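Local coordinates for DUF3856 domain-containing protein (Chlorobium tepidum, PDB 2HR2), which is of unknown function but has a TPR-like alpha-alpha superhelix fold, which in related proteins commonly mediates protein-protein recognition, at residues R20-A24 against G25-E29; C34-A37 against M38-H42; A104-S107 against R108-L112; P140-E143 against R144-V148; I150-I153 against A154-A158. One frame throughout, in Å; residues are numbered along the deposited sequence. Where two conformers were deposited one is given.

Interaction 1: R20-A24 against G25-E29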
loop_
_atom_site.group_PDB
_atom_site.type_symbol
_atom_site.label_atom_id
_atom_site.label_comp_id
_atom_site.label_asym_id
_atom_site.label_seq_id
_atom_site.Cartn_x
_atom_site.Cartn_y
_atom_site.Cartn_z
ATOM N N ARG A 20 -3.818 11.860 -2.537
ATOM C CA ARG A 20 -4.649 12.870 -1.876
ATOM C C ARG A 20 -6.053 12.313 -1.641
ATOM O O ARG A 20 -6.674 12.585 -0.612
ATOM C CB ARG A 20 -4.733 14.172 -2.685
ATOM C CG ARG A 20 -3.396 14.869 -2.880
ATOM C CD ARG A 20 -3.557 16.353 -3.197
ATOM N NE ARG A 20 -4.465 16.613 -4.314
ATOM C CZ ARG A 20 -4.151 16.493 -5.603
ATOM N NH1 ARG A 20 -2.945 16.080 -5.991
ATOM N NH2 ARG A 20 -5.068 16.768 -6.513
ATOM N N GLN A 21 -6.538 11.530 -2.599
ATOM C CA GLN A 21 -7.858 10.918 -2.504
ATOM C C GLN A 21 -7.937 9.879 -1.373
ATOM O O GLN A 21 -8.970 9.757 -0.727
ATOM C CB GLN A 21 -8.255 10.330 -3.858
ATOM C CG GLN A 21 -8.570 11.418 -4.870
ATOM C CD GLN A 21 -8.650 10.940 -6.313
ATOM O OE1 GLN A 21 -8.018 9.955 -6.709
ATOM N NE2 GLN A 21 -9.417 11.668 -7.117
ATOM N N LEU A 22 -6.855 9.137 -1.135
ATOM C CA LEU A 22 -6.819 8.175 -0.029
ATOM C C LEU A 22 -6.983 8.914 1.291
ATOM O O LEU A 22 -7.763 8.500 2.140
ATOM C CB LEU A 22 -5.512 7.381 0.004
ATOM C CG LEU A 22 -5.269 6.331 -1.087
ATOM C CD1 LEU A 22 -3.825 5.829 -1.049
ATOM C CD2 LEU A 22 -6.251 5.167 -0.966
ATOM N N VAL A 23 -6.251 10.011 1.457
ATOM C CA VAL A 23 -6.350 10.835 2.663
ATOM C C VAL A 23 -7.773 11.359 2.858
ATOM O O VAL A 23 -8.269 11.412 3.977
ATOM C CB VAL A 23 -5.351 12.035 2.606
ATOM C CG1 VAL A 23 -5.680 13.116 3.643
ATOM C CG2 VAL A 23 -3.920 11.535 2.771
ATOM N N ALA A 24 -8.424 11.735 1.761
ATOM C CA ALA A 24 -9.788 12.268 1.797
ATOM C C ALA A 24 -10.881 11.205 1.916
ATOM O O ALA A 24 -12.044 11.543 2.064
ATOM C CB ALA A 24 -10.041 13.113 0.554
ATOM N N GLY A 25 -10.519 9.931 1.832
ATOM C CA GLY A 25 -11.488 8.852 1.919
ATOM C C GLY A 25 -12.250 8.576 0.632
ATOM O O GLY A 25 -13.263 7.878 0.648
ATOM N N GLU A 26 -11.772 9.122 -0.485
ATOM C CA GLU A 26 -12.377 8.880 -1.789
ATOM C C GLU A 26 -11.709 7.646 -2.383
ATOM O O GLU A 26 -10.935 7.743 -3.339
ATOM C CB GLU A 26 -12.164 10.078 -2.714
ATOM C CG GLU A 26 -12.797 11.359 -2.237
ATOM C CD GLU A 26 -12.654 12.494 -3.239
ATOM O OE1 GLU A 26 -12.412 12.229 -4.439
ATOM O OE2 GLU A 26 -12.808 13.661 -2.828
ATOM N N TYR A 27 -12.025 6.485 -1.819
ATOM C CA TYR A 27 -11.368 5.238 -2.208
ATOM C C TYR A 27 -11.671 4.760 -3.628
ATOM O O TYR A 27 -10.792 4.203 -4.286
ATOM C CB TYR A 27 -11.673 4.134 -1.194
ATOM C CG TYR A 27 -11.258 4.485 0.217
ATOM C CD1 TYR A 27 -9.953 4.876 0.499
ATOM C CD2 TYR A 27 -12.157 4.394 1.273
ATOM C CE1 TYR A 27 -9.556 5.201 1.788
ATOM C CE2 TYR A 27 -11.768 4.708 2.573
ATOM C CZ TYR A 27 -10.463 5.112 2.822
ATOM O OH TYR A 27 -10.058 5.422 4.097
ATOM N N ASP A 28 -12.900 4.966 -4.094
ATOM C CA ASP A 28 -13.281 4.599 -5.461
ATOM C C ASP A 28 -12.395 5.321 -6.476
ATOM O O ASP A 28 -11.867 4.708 -7.403
ATOM C CB ASP A 28 -14.742 4.976 -5.760
ATOM C CG ASP A 28 -15.757 4.103 -5.023
ATOM O OD1 ASP A 28 -15.605 2.865 -5.019
ATOM O OD2 ASP A 28 -16.739 4.652 -4.480
ATOM N N GLU A 29 -12.228 6.627 -6.285
ATOM C CA GLU A 29 -11.417 7.449 -7.192
ATOM C C GLU A 29 -9.940 7.109 -7.067
ATOM O O GLU A 29 -9.227 7.060 -8.063
ATOM C CB GLU A 29 -11.607 8.956 -6.949
ATOM C CG GLU A 29 -12.980 9.525 -7.325
ATOM C CD GLU A 29 -14.101 9.114 -6.363
ATOM O OE1 GLU A 29 -13.811 8.415 -5.362
ATOM O OE2 GLU A 29 -15.273 9.490 -6.610
HETATM O O HOH W 1 -8.509 7.578 4.662
#
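L22 O is gripped twice: G25 N donates to it at 3.1 Å from above its carbonyl plane, and a water donates to the same L22 O at 2.8 Å. That water is also hydrogen-bonded to Y27 OH, so it links the last turn of helix 4-24 to the first turn of helix 27-41. The second bond back, E26 N to Q21 O at 2.9 Å, completes a Schellman motif. G25 makes the turn with positive phi (80°), a conformation that favours glycine, and E26 then takes the N-cap position of the next helix. The Y27 ring turns its edge to L22, whose CD2 lies in the ring plane 4.0 Å from Y27 CD1, while G25 O sits above one face toward the rim. Q21 reaches across the turn on an extended chain, crossing E29 at about a right angle and placing its NE2 3.5 Å from E29 CB. Its OE1 accepts from N33, one turn further along helix 27-41. Replacing Q21 by an alanine is likely to leave N33 without this acceptor and E29 CB without the amide packed against it. The chemistry is thus mainly polar: backbone bonds and a shared water fix the corner, with one leucine-tyrosine contact beside them.

Interaction 2: C34-A37 against M38-H42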
loop_
_atom_site.group_PDB
_atom_site.type_symbol
_atom_site.label_atom_id
_atom_site.label_comp_id
_atom_site.label_asym_id
_atom_site.label_seq_id
_atom_site.Cartn_x
_atom_site.Cartn_y
_atom_site.Cartn_z
ATOM N N CYS A 34 -4.840 4.866 -9.228
ATOM C CA CYS A 34 -3.681 3.982 -9.072
ATOM C C CYS A 34 -3.536 3.067 -10.276
ATOM O O CYS A 34 -2.432 2.878 -10.780
ATOM C CB CYS A 34 -3.801 3.119 -7.824
ATOM S SG CYS A 34 -3.651 4.031 -6.296
ATOM N N ARG A 35 -4.647 2.486 -10.720
ATOM C CA ARG A 35 -4.633 1.624 -11.891
ATOM C C ARG A 35 -4.260 2.448 -13.122
ATOM O O ARG A 35 -3.488 1.994 -13.969
ATOM C CB ARG A 35 -5.990 0.968 -12.121
ATOM C CG ARG A 35 -6.518 0.087 -10.997
ATOM C CD ARG A 35 -7.837 -0.535 -11.438
ATOM N NE ARG A 35 -8.768 -0.828 -10.346
ATOM C CZ ARG A 35 -8.763 -1.917 -9.579
ATOM N NH1 ARG A 35 -7.835 -2.859 -9.713
ATOM N NH2 ARG A 35 -9.694 -2.054 -8.641
ATOM N N ARG A 36 -4.803 3.661 -13.212
ATOM C CA ARG A 36 -4.517 4.544 -14.341
ATOM C C ARG A 36 -3.037 4.926 -14.380
ATOM O O ARG A 36 -2.441 4.987 -15.451
ATOM C CB ARG A 36 -5.395 5.797 -14.297
ATOM C CG ARG A 36 -5.270 6.662 -15.550
ATOM C CD ARG A 36 -6.365 7.722 -15.648
ATOM N NE ARG A 36 -6.267 8.755 -14.618
ATOM C CZ ARG A 36 -5.424 9.787 -14.643
ATOM N NH1 ARG A 36 -4.556 9.946 -15.634
ATOM N NH2 ARG A 36 -5.429 10.667 -13.651
ATOM N N ALA A 37 -2.451 5.167 -13.210
ATOM C CA ALA A 37 -1.036 5.518 -13.114
ATOM C C ALA A 37 -0.143 4.405 -13.662
ATOM O O ALA A 37 0.837 4.683 -14.353
ATOM C CB ALA A 37 -0.658 5.839 -11.679
HETATM N N MSE A 38 -0.476 3.153 -13.353
HETATM C CA MSE A 38 0.283 2.011 -13.867
HETATM C C MSE A 38 0.073 1.812 -15.358
HETATM O O MSE A 38 1.022 1.516 -16.082
HETATM C CB MSE A 38 -0.085 0.726 -13.132
HETATM C CG MSE A 38 0.477 0.674 -11.727
HETATM SE SE MSE A 38 0.030 -0.974 -10.733
HETATM C CE MSE A 38 -1.940 -0.612 -10.328
ATOM N N GLU A 39 -1.170 1.963 -15.810
ATOM C CA GLU A 39 -1.489 1.834 -17.225
ATOM C C GLU A 39 -0.631 2.794 -18.047
ATOM O O GLU A 39 -0.095 2.413 -19.089
ATOM C CB GLU A 39 -2.977 2.105 -17.444
ATOM C CG GLU A 39 -3.486 1.843 -18.861
ATOM C CD GLU A 39 -5.012 1.898 -18.960
ATOM O OE1 GLU A 39 -5.679 2.158 -17.929
ATOM O OE2 GLU A 39 -5.544 1.672 -20.072
ATOM N N ILE A 40 -0.484 4.024 -17.558
ATOM C CA ILE A 40 0.331 5.039 -18.221
ATOM C C ILE A 40 1.816 4.695 -18.156
ATOM O O ILE A 40 2.525 4.822 -19.151
ATOM C CB ILE A 40 0.108 6.444 -17.599
ATOM C CG1 ILE A 40 -1.317 6.929 -17.869
ATOM C CG2 ILE A 40 1.098 7.459 -18.177
ATOM C CD1 ILE A 40 -1.721 8.159 -17.083
ATOM N N SER A 41 2.284 4.270 -16.987
ATOM C CA SER A 41 3.698 3.937 -16.813
ATOM C C SER A 41 4.147 2.805 -17.735
ATOM O O SER A 41 5.289 2.795 -18.190
ATOM C CB SER A 41 4.025 3.563 -15.366
ATOM O OG SER A 41 3.541 2.271 -15.047
ATOM N N HIS A 42 3.248 1.864 -18.018
ATOM C CA HIS A 42 3.575 0.741 -18.902
ATOM C C HIS A 42 3.429 1.027 -20.404
ATOM O O HIS A 42 3.614 0.123 -21.210
ATOM C CB HIS A 42 2.799 -0.514 -18.491
ATOM C CG HIS A 42 3.186 -1.027 -17.140
ATOM N ND1 HIS A 42 2.323 -1.032 -16.065
ATOM C CD2 HIS A 42 4.365 -1.502 -16.675
ATOM C CE1 HIS A 42 2.943 -1.516 -15.005
ATOM N NE2 HIS A 42 4.186 -1.805 -15.347
#
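C34 O accepts from M38 N at 3.2 Å, and the side chain of M38, a selenomethionine, folds back over the same carbonyl: bent at chi3 (-74°), it brings CE to 3.6 Å from C34 O and close to R35 CA. R35 contributes its carbonyl, which E39 N reaches at 3.0 Å; its side chain has a long, weak ion pair with E75. R36 O receives I40 N in the same way. R36 and I40 also run side by side, pointing the same way, with I40 CD1 3.7 Å from R36 NH1; the guanidinium itself turns back to hydrogen-bond N33. A37 closes the series by accepting from S41 N, and its methyl faces A14 of helix 4-24. Beyond it, S41 OG donates to M38 O at 2.8 Å, sharing that acceptor with H42 N on the same face of the carbonyl plane. M38 and S41 both reach helix 52-69 at D56. The chemistry implies a two-sided helix end: alanine and isoleucine face helix 4-24, the selenomethionine faces helix 52-69, and the carbonyl of M38, in the last turn, is satisfied by both a backbone and a side-chain donor.

Interaction 3: A104-S107 against R108-L112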
loop_
_atom_site.group_PDB
_atom_site.type_symbol
_atom_site.label_atom_id
_atom_site.label_comp_id
_atom_site.label_asym_id
_atom_site.label_seq_id
_atom_site.Cartn_x
_atom_site.Cartn_y
_atom_site.Cartn_z
ATOM N N ALA A 104 1.311 -1.266 3.151
ATOM C CA ALA A 104 1.016 -2.522 2.461
ATOM C C ALA A 104 0.845 -3.693 3.426
ATOM O O ALA A 104 -0.015 -4.548 3.218
ATOM C CB ALA A 104 2.104 -2.830 1.448
ATOM N N VAL A 105 1.666 -3.729 4.472
ATOM C CA VAL A 105 1.586 -4.784 5.484
ATOM C C VAL A 105 0.269 -4.643 6.251
ATOM O O VAL A 105 -0.391 -5.638 6.549
ATOM C CB VAL A 105 2.809 -4.738 6.442
ATOM C CG1 VAL A 105 2.701 -5.768 7.552
ATOM C CG2 VAL A 105 4.092 -4.976 5.676
ATOM N N TYR A 106 -0.105 -3.402 6.554
ATOM C CA TYR A 106 -1.347 -3.106 7.253
ATOM C C TYR A 106 -2.546 -3.486 6.397
ATOM O O TYR A 106 -3.478 -4.112 6.892
ATOM C CB TYR A 106 -1.381 -1.629 7.620
ATOM C CG TYR A 106 -2.596 -1.196 8.401
ATOM C CD1 TYR A 106 -2.818 -1.664 9.693
ATOM C CD2 TYR A 106 -3.496 -0.279 7.870
ATOM C CE1 TYR A 106 -3.921 -1.254 10.421
ATOM C CE2 TYR A 106 -4.595 0.129 8.586
ATOM C CZ TYR A 106 -4.805 -0.357 9.862
ATOM O OH TYR A 106 -5.901 0.069 10.577
ATOM N N SER A 107 -2.514 -3.123 5.116
ATOM C CA SER A 107 -3.580 -3.494 4.183
ATOM C C SER A 107 -3.741 -5.014 4.109
ATOM O O SER A 107 -4.862 -5.523 4.070
ATOM C CB SER A 107 -3.294 -2.946 2.777
ATOM O OG SER A 107 -3.339 -1.529 2.726
ATOM N N ARG A 108 -2.617 -5.730 4.086
ATOM C CA ARG A 108 -2.642 -7.182 4.031
ATOM C C ARG A 108 -3.306 -7.761 5.269
ATOM O O ARG A 108 -4.085 -8.709 5.168
ATOM C CB ARG A 108 -1.231 -7.748 3.885
ATOM C CG ARG A 108 -1.215 -9.258 3.734
ATOM C CD ARG A 108 0.101 -9.770 3.205
ATOM N NE ARG A 108 -0.046 -11.156 2.767
ATOM C CZ ARG A 108 0.065 -12.219 3.552
ATOM N NH1 ARG A 108 0.313 -12.104 4.849
ATOM N NH2 ARG A 108 -0.095 -13.419 3.025
ATOM N N ALA A 109 -2.992 -7.194 6.432
ATOM C CA ALA A 109 -3.592 -7.644 7.685
ATOM C C ALA A 109 -5.106 -7.428 7.662
ATOM O O ALA A 109 -5.864 -8.333 8.006
ATOM C CB ALA A 109 -2.971 -6.919 8.860
ATOM N N LEU A 110 -5.535 -6.235 7.241
ATOM C CA LEU A 110 -6.962 -5.916 7.144
ATOM C C LEU A 110 -7.677 -6.822 6.150
ATOM O O LEU A 110 -8.812 -7.226 6.388
ATOM C CB LEU A 110 -7.184 -4.463 6.719
ATOM C CG LEU A 110 -6.749 -3.321 7.639
ATOM C CD1 LEU A 110 -6.979 -1.979 6.945
ATOM C CD2 LEU A 110 -7.473 -3.375 8.978
ATOM N N ALA A 111 -7.016 -7.125 5.036
ATOM C CA ALA A 111 -7.595 -7.978 4.005
ATOM C C ALA A 111 -7.773 -9.408 4.502
ATOM O O ALA A 111 -8.843 -9.991 4.343
ATOM C CB ALA A 111 -6.735 -7.953 2.750
ATOM N N LEU A 112 -6.723 -9.965 5.100
ATOM C CA LEU A 112 -6.782 -11.315 5.651
ATOM C C LEU A 112 -7.867 -11.416 6.711
ATOM O O LEU A 112 -8.599 -12.401 6.767
ATOM C CB LEU A 112 -5.437 -11.707 6.265
ATOM C CG LEU A 112 -4.289 -11.956 5.287
ATOM C CD1 LEU A 112 -2.954 -11.973 6.014
ATOM C CD2 LEU A 112 -4.509 -13.251 4.507
#
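Four successive i to i+4 bonds, from R108 N to A104 O (3.0 Å) through A111 N to S107 O (2.9 Å), make this a regular alpha-helical stretch in the middle of helix 97-114. Y106 and L110 carry the side-chain contact. With CG anti to the backbone N (chi1 -178°), the tyrosine projects outward, leaning toward the next turn, and L110 crosses it obliquely with CG over one face: a CH-pi contact, 4.2 Å from L110 CG to the Y106 ring centroid and 14° off the normal. L110 CD1 touches the ring more closely, 3.6 Å from Y106 CE2. Helix 142-157 also packs against the tyrosine. A glycine at Y106 would probably leave L110 without its aromatic neighbour and open a gap toward that helix. On the remaining sides, R108 extends away to a salt bridge with D81 of helix 73-90, S107 OG turns back to the carbonyl of S103, and V105 and A109 meet helix 118-134. R108 and S107 thus find polar partners while the helix presents different sides to its neighbours, with the tyrosine-leucine pair forming a largely apolar surface for the last helix.

Interaction 4: P140-E143 against R144-V148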
loop_
_atom_site.group_PDB
_atom_site.type_symbol
_atom_site.label_atom_id
_atom_site.label_comp_id
_atom_site.label_asym_id
_atom_site.label_seq_id
_atom_site.Cartn_x
_atom_site.Cartn_y
_atom_site.Cartn_z
ATOM N N PRO A 140 3.104 8.975 9.736
ATOM C CA PRO A 140 1.730 9.471 9.843
ATOM C C PRO A 140 0.711 8.351 9.884
ATOM O O PRO A 140 0.836 7.367 9.148
ATOM C CB PRO A 140 1.546 10.290 8.563
ATOM C CG PRO A 140 2.904 10.737 8.209
ATOM C CD PRO A 140 3.829 9.622 8.627
ATOM N N GLY A 141 -0.281 8.501 10.757
ATOM C CA GLY A 141 -1.339 7.508 10.920
ATOM C C GLY A 141 -0.950 6.303 11.759
ATOM O O GLY A 141 -1.702 5.330 11.817
ATOM N N LYS A 142 0.207 6.363 12.420
ATOM C CA LYS A 142 0.683 5.244 13.240
ATOM C C LYS A 142 -0.239 4.921 14.406
ATOM O O LYS A 142 -0.386 3.761 14.770
ATOM C CB LYS A 142 2.102 5.488 13.773
ATOM C CG LYS A 142 2.254 6.686 14.710
ATOM C CD LYS A 142 3.682 6.840 15.183
ATOM C CE LYS A 142 3.813 7.995 16.147
ATOM N NZ LYS A 142 5.161 8.014 16.770
ATOM N N GLU A 143 -0.867 5.939 14.982
ATOM C CA GLU A 143 -1.746 5.729 16.131
ATOM C C GLU A 143 -2.987 4.951 15.700
ATOM O O GLU A 143 -3.404 4.017 16.382
ATOM C CB GLU A 143 -2.131 7.041 16.826
ATOM C CG GLU A 143 -0.942 7.846 17.372
ATOM C CD GLU A 143 -0.225 8.698 16.331
ATOM O OE1 GLU A 143 -0.601 8.671 15.130
ATOM O OE2 GLU A 143 0.729 9.401 16.726
ATOM N N ARG A 144 -3.555 5.328 14.556
ATOM C CA ARG A 144 -4.720 4.646 14.005
ATOM C C ARG A 144 -4.430 3.173 13.775
ATOM O O ARG A 144 -5.208 2.321 14.182
ATOM C CB ARG A 144 -5.116 5.278 12.669
ATOM C CG ARG A 144 -6.252 4.580 11.917
ATOM C CD ARG A 144 -6.511 5.241 10.569
ATOM N NE ARG A 144 -6.879 6.645 10.719
ATOM C CZ ARG A 144 -8.102 7.083 11.023
ATOM N NH1 ARG A 144 -9.110 6.235 11.231
ATOM N NH2 ARG A 144 -8.320 8.394 11.149
HETATM N N MSE A 145 -3.310 2.892 13.111
HETATM C CA MSE A 145 -2.906 1.526 12.791
HETATM C C MSE A 145 -2.624 0.670 14.025
HETATM O O MSE A 145 -3.088 -0.466 14.114
HETATM C CB MSE A 145 -1.670 1.524 11.886
HETATM C CG MSE A 145 -1.939 1.995 10.470
HETATM SE SE MSE A 145 -0.384 1.811 9.284
HETATM C CE MSE A 145 0.700 3.304 9.935
HETATM N N MSE A 146 -1.865 1.212 14.968
HETATM C CA MSE A 146 -1.538 0.474 16.184
HETATM C C MSE A 146 -2.762 0.125 17.009
HETATM O O MSE A 146 -2.832 -0.967 17.567
HETATM C CB MSE A 146 -0.559 1.241 17.056
HETATM C CG MSE A 146 0.851 1.259 16.518
HETATM SE SE MSE A 146 2.036 2.221 17.724
HETATM C CE MSE A 146 1.200 3.997 17.735
ATOM N N GLU A 147 -3.722 1.043 17.092
ATOM C CA GLU A 147 -4.942 0.776 17.854
ATOM C C GLU A 147 -5.769 -0.332 17.202
ATOM O O GLU A 147 -6.277 -1.213 17.892
ATOM C CB GLU A 147 -5.769 2.045 18.049
ATOM C CG GLU A 147 -7.132 1.781 18.663
ATOM C CD GLU A 147 -7.767 3.022 19.216
ATOM O OE1 GLU A 147 -7.170 3.623 20.127
ATOM O OE2 GLU A 147 -8.879 3.372 18.768
ATOM N N VAL A 148 -5.901 -0.287 15.881
ATOM C CA VAL A 148 -6.615 -1.333 15.167
ATOM C C VAL A 148 -5.898 -2.666 15.383
ATOM O O VAL A 148 -6.526 -3.670 15.704
ATOM C CB VAL A 148 -6.727 -1.014 13.661
ATOM C CG1 VAL A 148 -7.159 -2.236 12.858
ATOM C CG2 VAL A 148 -7.694 0.132 13.449
#
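K142 and M146, a selenomethionine, run side by side at the first turn of helix 142-157 and point the same way. K142 takes the position between backbone N and carbonyl carbon (chi1 63°) and extends from there, with its CG 4.2 Å from M146 CE. The same M146 CE folds back to 3.4 Å from K142 O, which also accepts from M146 N at 3.0 Å. E143 bends at chi2 and stays near its own turn, and its carbonyl receives E147 N at 3.1 Å. R144 leads away from K142, its CB 3.5 Å from G141 O and its side chain near a bound glycerol that probably came from the crystallisation liquor. G141, with positive phi, is the N-cap residue, and M145 N donates to G141 O at 3.2 Å. The second selenomethionine, M145, curls so that its CE lies 3.7 Å from G141 O, and it continues toward I102 of helix 97-114, while M146 and K142 face I132 of helix 118-134. The arrangement is that of a helix N-terminus begun by a glycine N-cap, here starting the final helix, which packs on the preceding pair in the alpha-alpha superhelix.

Interaction 5: I150-I153 against A154-A158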
loop_
_atom_site.group_PDB
_atom_site.type_symbol
_atom_site.label_atom_id
_atom_site.label_comp_id
_atom_site.label_asym_id
_atom_site.label_seq_id
_atom_site.Cartn_x
_atom_site.Cartn_y
_atom_site.Cartn_z
ATOM N N ILE A 150 -3.873 -3.701 17.803
ATOM C CA ILE A 150 -3.965 -4.231 19.156
ATOM C C ILE A 150 -5.386 -4.700 19.496
ATOM O O ILE A 150 -5.549 -5.710 20.177
ATOM C CB ILE A 150 -3.396 -3.228 20.218
ATOM C CG1 ILE A 150 -2.809 -3.975 21.408
ATOM C CG2 ILE A 150 -4.421 -2.192 20.660
ATOM C CD1 ILE A 150 -1.447 -4.582 21.126
ATOM N N ASP A 151 -6.403 -3.988 19.014
ATOM C CA ASP A 151 -7.788 -4.384 19.272
ATOM C C ASP A 151 -8.131 -5.690 18.567
ATOM O O ASP A 151 -8.776 -6.552 19.161
ATOM C CB ASP A 151 -8.775 -3.284 18.865
ATOM C CG ASP A 151 -8.678 -2.043 19.753
ATOM O OD1 ASP A 151 -8.004 -2.101 20.804
ATOM O OD2 ASP A 151 -9.285 -1.006 19.397
ATOM N N ARG A 152 -7.685 -5.843 17.321
ATOM C CA ARG A 152 -7.930 -7.063 16.554
ATOM C C ARG A 152 -7.163 -8.272 17.112
ATOM O O ARG A 152 -7.724 -9.368 17.208
ATOM C CB ARG A 152 -7.582 -6.839 15.073
ATOM C CG ARG A 152 -8.527 -5.894 14.310
ATOM C CD ARG A 152 -9.994 -6.294 14.428
ATOM N NE ARG A 152 -10.214 -7.700 14.091
ATOM C CZ ARG A 152 -11.340 -8.378 14.296
ATOM N NH1 ARG A 152 -12.400 -7.817 14.862
ATOM N NH2 ARG A 152 -11.397 -9.653 13.944
ATOM N N ILE A 153 -5.894 -8.077 17.476
ATOM C CA ILE A 153 -5.108 -9.160 18.073
ATOM C C ILE A 153 -5.835 -9.696 19.317
ATOM O O ILE A 153 -5.830 -10.886 19.556
ATOM C CB ILE A 153 -3.650 -8.733 18.398
ATOM C CG1 ILE A 153 -2.846 -8.587 17.104
ATOM C CG2 ILE A 153 -2.949 -9.778 19.282
ATOM C CD1 ILE A 153 -1.473 -7.972 17.286
ATOM N N ALA A 154 -6.497 -8.831 20.082
ATOM C CA ALA A 154 -7.238 -9.272 21.276
ATOM C C ALA A 154 -8.563 -9.967 20.928
ATOM O O ALA A 154 -8.898 -10.997 21.513
ATOM C CB ALA A 154 -7.496 -8.092 22.199
ATOM N N GLN A 155 -9.310 -9.394 19.985
ATOM C CA GLN A 155 -10.606 -9.951 19.567
ATOM C C GLN A 155 -10.466 -11.298 18.858
ATOM O O GLN A 155 -11.285 -12.188 19.074
ATOM C CB GLN A 155 -11.365 -8.944 18.696
ATOM C CG GLN A 155 -11.868 -7.738 19.491
ATOM C CD GLN A 155 -12.175 -6.507 18.637
ATOM O OE1 GLN A 155 -12.141 -6.552 17.409
ATOM N NE2 GLN A 155 -12.458 -5.393 19.301
ATOM N N LEU A 156 -9.441 -11.440 18.016
ATOM C CA LEU A 156 -9.162 -12.710 17.332
ATOM C C LEU A 156 -8.705 -13.776 18.330
ATOM O O LEU A 156 -9.036 -14.950 18.174
ATOM C CB LEU A 156 -8.105 -12.535 16.233
ATOM C CG LEU A 156 -8.538 -11.730 15.001
ATOM C CD1 LEU A 156 -7.338 -11.318 14.137
ATOM C CD2 LEU A 156 -9.568 -12.506 14.178
ATOM N N GLY A 157 -7.950 -13.361 19.350
ATOM C CA GLY A 157 -7.480 -14.265 20.406
ATOM C C GLY A 157 -8.594 -14.754 21.322
ATOM O O GLY A 157 -8.441 -15.780 21.986
ATOM N N ALA A 158 -9.704 -14.007 21.363
ATOM C CA ALA A 158 -10.890 -14.353 22.155
ATOM C C ALA A 158 -12.040 -14.730 21.222
ATOM O O ALA A 158 -12.221 -15.901 20.881
ATOM C CB ALA A 158 -11.297 -13.180 23.041
#
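This is a within-helix contact at the C-terminal end of helix 142-157, the last helix of the chain, where R152 meets Q155 and L156. Backbone bonds hold the turns: Q155 N to D151 O at 3.0 Å, and L156 N to R152 O at 2.8 Å. The arginine bends at both chi2 and chi3 (-53° and -51°), which curls its guanidinium back over the next turn instead of extending it. One face of that group then lies over Q155 CB, and NH1 stands 2.9 Å from Q155 OE1, with guanidinium and amide planes 74° apart. L156 crosses R152 obliquely, its CD2 3.4 Å from R152 NH2. The main polar partner of the arginine lies elsewhere, in a salt bridge from NE to D113 of helix 97-114. Its chain also touches F125 of helix 118-134, and I153 and L156 reach M122 of that same helix. Near the chain end, A158 N makes weak bonds to A154 O and Q155 O. The pattern, with I153 and L156 turned to helix 118-134 and R152 tied to D113, is consistent with the closing helix of a TPR-like alpha-alpha superhelix.

From the N terminus the five contacts follow in series, and none nests in or crosses another. Interaction 1 is the one that closes a turn between two helices, joining helix 4-24 to helix 27-41; interaction 2 continues on that second helix, its centre about 17 Å away. Interaction 3 lies on helix 97-114, on the opposite side of the chain's centre from interaction 2. Interactions 4 and 5 occupy the start and end of helix 142-157. Interactions 3 and 4 touch: V148 CB comes 3.4 Å from Y106 OH, and L110 also packs on V148. Interaction 5 lies farthest from interaction 2, with centres about 37 Å apart, so the set spans the superhelix from its first helices to its last.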